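Local structure of cellobiose 2-epimerase (Ruminococcus albus, 3VW5) at residues Ile3-Gln8 with Asn335-Ile340; Glu348-Val353 with His357-Tyr362. The protein probably catalyses the reversible epimerisation of cellobiose to 4-O-beta-D-glucosyl-D-mannose, within an (alpha/alpha)6-barrel fold. The protein carries 2 engineered substitutions. All blocks are in the same frame, centred on the assembly; numbering follows the deposited sequence.

Contact 1 (Ile3-Gln8 with Asn335-Ile340); sequences ISEIRQ and NIKEYI
Glu-5 and Lys-337 reach out from two neighbouring helices and meet through their charged ends, and all of the small surface buried between segments 3-8 and 335-340 belongs to them. Lys-337 NZ donates to Glu-5 OE1 over 3.0 Å, a hydrogen-bonded salt bridge. The ammonium does not lie in the plane of the carboxylate: it comes from above, 45° out of it. OE1 is clearly the preferred oxygen, since Glu-5 OE2 stays 3.9 Å from Lys-337 NZ. Behind the charge, Lys-337 CE passes 3.7 Å from Glu-5 OE1, and the two side chains cross at about a right angle. Glu-5 runs straight out beyond CG, whereas the lysine chain is bent at CG-CD (chi3 -67°), the turn that carries its amine to the carboxylate. Each charge has a second partner: Glu-5 OE1 also accepts from Trp-333 NE1, and Lys-337 NZ also pairs with Glu-334. The contact thus ties the N-terminal helix 2-19 to helix 323-340 in the helical barrel, near its surface. Replacing Glu-5 by an alanine removes the carboxylate, which would probably leave the Trp-333 indole N-H without this acceptor and take one of its two carboxylate partners from Lys-337. With one ammonium shared by two carboxylates, the cluster is likely to keep Lys-337 protonated, and these two segments are joined by charge and hydrogen bonding, with no apolar contact between them.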
loop_
_atom_site.group_PDB
_atom_site.type_symbol
_atom_site.label_atom_id
_atom_site.label_comp_id
_atom_site.label_asym_id
_atom_site.label_seq_id
_atom_site.Cartn_x
_atom_site.Cartn_y
_atom_site.Cartn_z
ATOM N N ILE A 3 4.503 0.981 21.530
ATOM C CA ILE A 3 3.765 2.100 20.942
ATOM C C ILE A 3 4.540 3.404 21.053
ATOM O O ILE A 3 4.587 4.188 20.108
ATOM C CB ILE A 3 2.362 2.287 21.543
ATOM C CG1 ILE A 3 1.514 1.044 21.309
ATOM C CG2 ILE A 3 1.683 3.499 20.918
ATOM C CD1 ILE A 3 0.107 1.167 21.822
ATOM N N SER A 4 5.154 3.630 22.205
ATOM C CA SER A 4 5.872 4.870 22.450
ATOM C C SER A 4 7.050 5.024 21.484
ATOM O O SER A 4 7.311 6.120 20.959
ATOM C CB SER A 4 6.338 4.928 23.907
ATOM O OG SER A 4 7.682 5.362 23.997
ATOM N N GLU A 5 7.745 3.916 21.240
ATOM C CA GLU A 5 8.899 3.912 20.337
ATOM C C GLU A 5 8.486 4.184 18.896
ATOM O O GLU A 5 9.106 4.996 18.191
ATOM C CB GLU A 5 9.646 2.575 20.417
ATOM C CG GLU A 5 10.165 2.233 21.812
ATOM C CD GLU A 5 10.686 0.808 21.919
ATOM O OE1 GLU A 5 10.671 0.091 20.893
ATOM O OE2 GLU A 5 11.104 0.403 23.033
ATOM N N ILE A 6 7.422 3.513 18.470
ATOM C CA ILE A 6 6.954 3.652 17.103
ATOM C C ILE A 6 6.444 5.066 16.846
ATOM O O ILE A 6 6.722 5.649 15.793
ATOM C CB ILE A 6 5.911 2.572 16.759
ATOM C CG1 ILE A 6 6.625 1.260 16.433
ATOM C CG2 ILE A 6 5.044 3.003 15.597
ATOM C CD1 ILE A 6 5.723 0.060 16.437
ATOM N N ARG A 7 5.735 5.625 17.823
ATOM C CA ARG A 7 5.219 6.986 17.719
ATOM C C ARG A 7 6.377 7.961 17.536
ATOM O O ARG A 7 6.270 8.954 16.808
ATOM C CB ARG A 7 4.395 7.350 18.960
ATOM C CG ARG A 7 3.626 8.668 18.849
ATOM C CD ARG A 7 2.829 8.978 20.117
ATOM N NE ARG A 7 1.398 9.221 19.877
ATOM C CZ ARG A 7 0.892 10.392 19.483
ATOM N NH1 ARG A 7 1.709 11.423 19.260
ATOM N NH2 ARG A 7 -0.429 10.535 19.305
ATOM N N GLN A 8 7.495 7.653 18.192
ATOM C CA GLN A 8 8.711 8.459 18.092
ATOM C C GLN A 8 9.349 8.360 16.711
ATOM O O GLN A 8 9.813 9.366 16.137
ATOM C CB GLN A 8 9.718 7.997 19.129
ATOM C CG GLN A 8 9.883 8.950 20.279
ATOM C CD GLN A 8 11.341 9.152 20.632
ATOM O OE1 GLN A 8 12.176 9.354 19.748
ATOM N NE2 GLN A 8 11.659 9.080 21.923
ATOM N N ASN A 335 13.442 -5.938 15.085
ATOM C CA ASN A 335 14.370 -6.111 13.973
ATOM C C ASN A 335 14.324 -4.997 12.930
ATOM O O ASN A 335 15.320 -4.737 12.258
ATOM C CB ASN A 335 14.213 -7.493 13.350
ATOM C CG ASN A 335 14.714 -8.588 14.264
ATOM O OD1 ASN A 335 15.892 -8.934 14.243
ATOM N ND2 ASN A 335 13.829 -9.121 15.096
ATOM N N ILE A 336 13.181 -4.329 12.801
ATOM C CA ILE A 336 13.125 -3.094 12.030
ATOM C C ILE A 336 14.112 -2.070 12.631
ATOM O O ILE A 336 14.881 -1.432 11.905
ATOM C CB ILE A 336 11.702 -2.510 12.000
ATOM C CG1 ILE A 336 10.792 -3.371 11.127
ATOM C CG2 ILE A 336 11.701 -1.081 11.486
ATOM C CD1 ILE A 336 9.335 -2.959 11.215
ATOM N N LYS A 337 14.104 -1.929 13.953
ATOM C CA LYS A 337 14.995 -0.980 14.622
ATOM C C LYS A 337 16.468 -1.310 14.392
ATOM O O LYS A 337 17.268 -0.443 14.037
ATOM C CB LYS A 337 14.733 -0.960 16.137
ATOM C CG LYS A 337 13.402 -0.372 16.562
ATOM C CD LYS A 337 13.346 -0.157 18.072
ATOM C CE LYS A 337 13.349 -1.475 18.826
ATOM N NZ LYS A 337 13.297 -1.254 20.296
ATOM N N GLU A 338 16.827 -2.570 14.615
ATOM C CA GLU A 338 18.218 -2.968 14.541
ATOM C C GLU A 338 18.801 -2.884 13.139
ATOM O O GLU A 338 19.941 -2.440 12.962
ATOM C CB GLU A 338 18.407 -4.367 15.104
ATOM C CG GLU A 338 19.842 -4.631 15.546
ATOM C CD GLU A 338 19.991 -5.920 16.339
ATOM O OE1 GLU A 338 21.148 -6.430 16.463
ATOM O OE2 GLU A 338 18.947 -6.417 16.845
ATOM N N TYR A 339 18.006 -3.276 12.144
ATOM C CA TYR A 339 18.533 -3.567 10.812
ATOM C C TYR A 339 17.918 -2.814 9.660
ATOM O O TYR A 339 18.530 -2.740 8.599
ATOM C CB TYR A 339 18.331 -5.038 10.515
ATOM C CG TYR A 339 19.009 -5.962 11.477
ATOM C CD1 TYR A 339 20.371 -5.821 11.766
ATOM C CD2 TYR A 339 18.301 -6.981 12.095
ATOM C CE1 TYR A 339 21.003 -6.684 12.644
ATOM C CE2 TYR A 339 18.916 -7.841 12.972
ATOM C CZ TYR A 339 20.267 -7.695 13.245
ATOM O OH TYR A 339 20.883 -8.570 14.114
ATOM N N ILE A 340 16.702 -2.295 9.837
ATOM C CA ILE A 340 15.980 -1.692 8.721
ATOM C C ILE A 340 15.994 -0.162 8.748
ATOM O O ILE A 340 16.083 0.489 7.717
ATOM C CB ILE A 340 14.544 -2.185 8.687
ATOM C CG1 ILE A 340 14.509 -3.676 8.376
ATOM C CG2 ILE A 340 13.748 -1.420 7.654
ATOM C CD1 ILE A 340 15.010 -4.011 6.979
#

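Contact 2 (Glu348-Val353 with His357-Tyr362); sequences EWYSEV and HTPHDY
Pro-359 lays its ring over the face of Tyr-350, with CG 4.0 Å from the centroid of the phenol ring and 12° off its normal, a CH-pi contact above the centre of the ring. Pro-359 CB leans toward one side of the same face and comes 3.7 Å from Tyr-350 CD1. Further along, Glu-352 and His-360 point toward each other. His-360 ND1 donates to Glu-352 OE1 over 2.8 Å, using the anti lone pair of that oxygen, the one facing away from OE2. The acceptor sits at the edge of the imidazole, slightly tilted from its plane, while the carboxylate and ring planes stand 76° apart. Because Glu-352 is extended beyond CG (chi2 175°), its chain brings OE1 to the histidine edge.

The backbones join beside this pair: His-360 N donates to Glu-352 O at 2.8 Å, and Val-353 forms a single beta bridge with Pro-359. Strand 352-353, which also pairs with strand 296-302, thereby meets the returning loop that leads on to helix 373-385. A water spans the same junction, accepting from Glu-352 N and donating to His-360 O. Val-353 CG1 packs on the backbone of His-357, 3.4 Å from its C. Val-353 CG2, by contrast, turns to Pro-359, where it comes 4.1 Å from CA of the proline.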
loop_
_atom_site.group_PDB
_atom_site.type_symbol
_atom_site.label_atom_id
_atom_site.label_comp_id
_atom_site.label_asym_id
_atom_site.label_seq_id
_atom_site.Cartn_x
_atom_site.Cartn_y
_atom_site.Cartn_z
ATOM N N GLU A 348 16.084 7.361 5.992
ATOM C CA GLU A 348 14.949 6.915 6.782
ATOM C C GLU A 348 14.936 5.413 7.044
ATOM O O GLU A 348 15.429 4.973 8.077
ATOM C CB GLU A 348 13.604 7.445 6.240
ATOM C CG GLU A 348 13.232 7.009 4.844
ATOM C CD GLU A 348 12.034 6.051 4.826
ATOM O OE1 GLU A 348 12.269 4.846 4.551
ATOM O OE2 GLU A 348 10.879 6.493 5.071
ATOM N N TRP A 349 14.355 4.637 6.138
ATOM C CA TRP A 349 14.410 3.182 6.237
ATOM C C TRP A 349 15.134 2.649 5.008
ATOM O O TRP A 349 14.905 3.126 3.902
ATOM C CB TRP A 349 13.006 2.553 6.300
ATOM C CG TRP A 349 12.239 2.785 7.576
ATOM C CD1 TRP A 349 12.379 3.843 8.450
ATOM C CD2 TRP A 349 11.215 1.940 8.129
ATOM N NE1 TRP A 349 11.509 3.699 9.505
ATOM C CE2 TRP A 349 10.781 2.546 9.336
ATOM C CE3 TRP A 349 10.617 0.742 7.720
ATOM C CZ2 TRP A 349 9.771 1.987 10.138
ATOM C CZ3 TRP A 349 9.620 0.185 8.522
ATOM C CH2 TRP A 349 9.209 0.809 9.718
ATOM N N TYR A 350 16.009 1.669 5.198
ATOM C CA TYR A 350 16.555 0.952 4.062
ATOM C C TYR A 350 15.451 0.183 3.345
ATOM O O TYR A 350 14.569 -0.402 3.981
ATOM C CB TYR A 350 17.624 -0.037 4.510
ATOM C CG TYR A 350 18.895 0.590 4.992
ATOM C CD1 TYR A 350 19.850 1.058 4.090
ATOM C CD2 TYR A 350 19.164 0.687 6.348
ATOM C CE1 TYR A 350 21.036 1.613 4.536
ATOM C CE2 TYR A 350 20.338 1.245 6.806
ATOM C CZ TYR A 350 21.273 1.698 5.896
ATOM O OH TYR A 350 22.446 2.237 6.346
ATOM N N SER A 351 15.521 0.182 2.020
ATOM C CA SER A 351 14.619 -0.597 1.173
ATOM C C SER A 351 14.676 -2.119 1.430
ATOM O O SER A 351 13.648 -2.752 1.701
ATOM C CB SER A 351 14.946 -0.312 -0.291
ATOM O OG SER A 351 13.938 -0.799 -1.144
ATOM N N GLU A 352 15.880 -2.694 1.343
ATOM C CA GLU A 352 16.064 -4.146 1.430
ATOM C C GLU A 352 17.310 -4.552 2.232
ATOM O O GLU A 352 18.428 -4.105 1.960
ATOM C CB GLU A 352 16.115 -4.772 0.023
ATOM C CG GLU A 352 14.762 -4.806 -0.693
ATOM C CD GLU A 352 14.829 -5.328 -2.131
ATOM O OE1 GLU A 352 15.926 -5.693 -2.609
ATOM O OE2 GLU A 352 13.771 -5.377 -2.804
ATOM N N VAL A 353 17.117 -5.416 3.221
ATOM C CA VAL A 353 18.249 -5.938 3.971
ATOM C C VAL A 353 18.251 -7.460 3.960
ATOM O O VAL A 353 17.219 -8.075 4.236
ATOM C CB VAL A 353 18.255 -5.455 5.427
ATOM C CG1 VAL A 353 19.490 -5.989 6.134
ATOM C CG2 VAL A 353 18.230 -3.948 5.479
ATOM N N HIS A 357 21.868 -9.329 7.251
ATOM C CA HIS A 357 21.802 -8.001 7.847
ATOM C C HIS A 357 22.597 -6.943 7.117
ATOM O O HIS A 357 22.993 -5.934 7.704
ATOM C CB HIS A 357 22.204 -8.032 9.323
ATOM C CG HIS A 357 21.420 -9.007 10.134
ATOM N ND1 HIS A 357 22.004 -9.849 11.051
ATOM C CD2 HIS A 357 20.091 -9.281 10.158
ATOM C CE1 HIS A 357 21.069 -10.595 11.622
ATOM N NE2 HIS A 357 19.904 -10.267 11.098
ATOM N N THR A 358 22.837 -7.156 5.834
ATOM C CA THR A 358 23.504 -6.116 5.087
ATOM C C THR A 358 22.580 -5.560 4.008
ATOM O O THR A 358 21.920 -6.313 3.294
ATOM C CB THR A 358 24.936 -6.529 4.619
ATOM O OG1 THR A 358 25.060 -6.434 3.198
ATOM C CG2 THR A 358 25.287 -7.916 5.103
ATOM N N PRO A 359 22.489 -4.224 3.943
ATOM C CA PRO A 359 21.549 -3.531 3.057
ATOM C C PRO A 359 21.946 -3.737 1.611
ATOM O O PRO A 359 23.136 -3.813 1.338
ATOM C CB PRO A 359 21.712 -2.045 3.453
ATOM C CG PRO A 359 22.289 -2.073 4.838
ATOM C CD PRO A 359 23.188 -3.295 4.848
ATOM N N HIS A 360 20.961 -3.846 0.722
ATOM C CA HIS A 360 21.192 -3.876 -0.715
ATOM C C HIS A 360 21.497 -2.462 -1.139
ATOM O O HIS A 360 20.609 -1.619 -1.190
ATOM C CB HIS A 360 19.944 -4.340 -1.465
ATOM C CG HIS A 360 19.684 -5.810 -1.382
ATOM N ND1 HIS A 360 18.558 -6.391 -1.926
ATOM C CD2 HIS A 360 20.400 -6.821 -0.835
ATOM C CE1 HIS A 360 18.590 -7.694 -1.715
ATOM N NE2 HIS A 360 19.699 -7.982 -1.054
ATOM N N ASP A 361 22.751 -2.203 -1.462
ATOM C CA ASP A 361 23.186 -0.849 -1.774
ATOM C C ASP A 361 22.728 -0.387 -3.155
ATOM O O ASP A 361 23.142 0.671 -3.625
ATOM C CB ASP A 361 24.717 -0.733 -1.629
ATOM C CG ASP A 361 25.496 -1.466 -2.749
ATOM O OD1 ASP A 361 26.704 -1.173 -2.901
ATOM O OD2 ASP A 361 24.917 -2.312 -3.475
ATOM N N TYR A 362 21.885 -1.179 -3.806
ATOM C CA TYR A 362 21.378 -0.799 -5.122
ATOM C C TYR A 362 19.887 -0.438 -5.129
ATOM O O TYR A 362 19.300 -0.231 -6.190
ATOM C CB TYR A 362 21.652 -1.901 -6.148
ATOM C CG TYR A 362 21.121 -3.259 -5.748
ATOM C CD1 TYR A 362 21.899 -4.146 -5.006
ATOM C CD2 TYR A 362 19.846 -3.658 -6.111
ATOM C CE1 TYR A 362 21.411 -5.398 -4.644
ATOM C CE2 TYR A 362 19.349 -4.897 -5.755
ATOM C CZ TYR A 362 20.127 -5.767 -5.026
ATOM O OH TYR A 362 19.621 -7.010 -4.683
HETATM O O HOH W 1 18.389 -1.333 0.887
#

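Overall arrangement
Both contacts lie toward the surface, on the same side of the chain's centre, with their own centres about 16 Å apart. Contact 1 joins two helices distant in sequence through one salt-bridging hydrogen bond, whereas contact 2 folds neighbouring pieces of chain together with backbone bonds, a His-carboxylate pair and apolar packing, and buries far more area. Helix 323-340 is the element that connects them. Its residues 339-340 touch contact 2: Ile-340 O probably accepts a hydrogen bond from Tyr-350 N, at 2.8 Å, the Tyr-339 ring stacks with that of His-357, and Ile-340 CD1 packs on Val-353 CG2 at 3.6 Å.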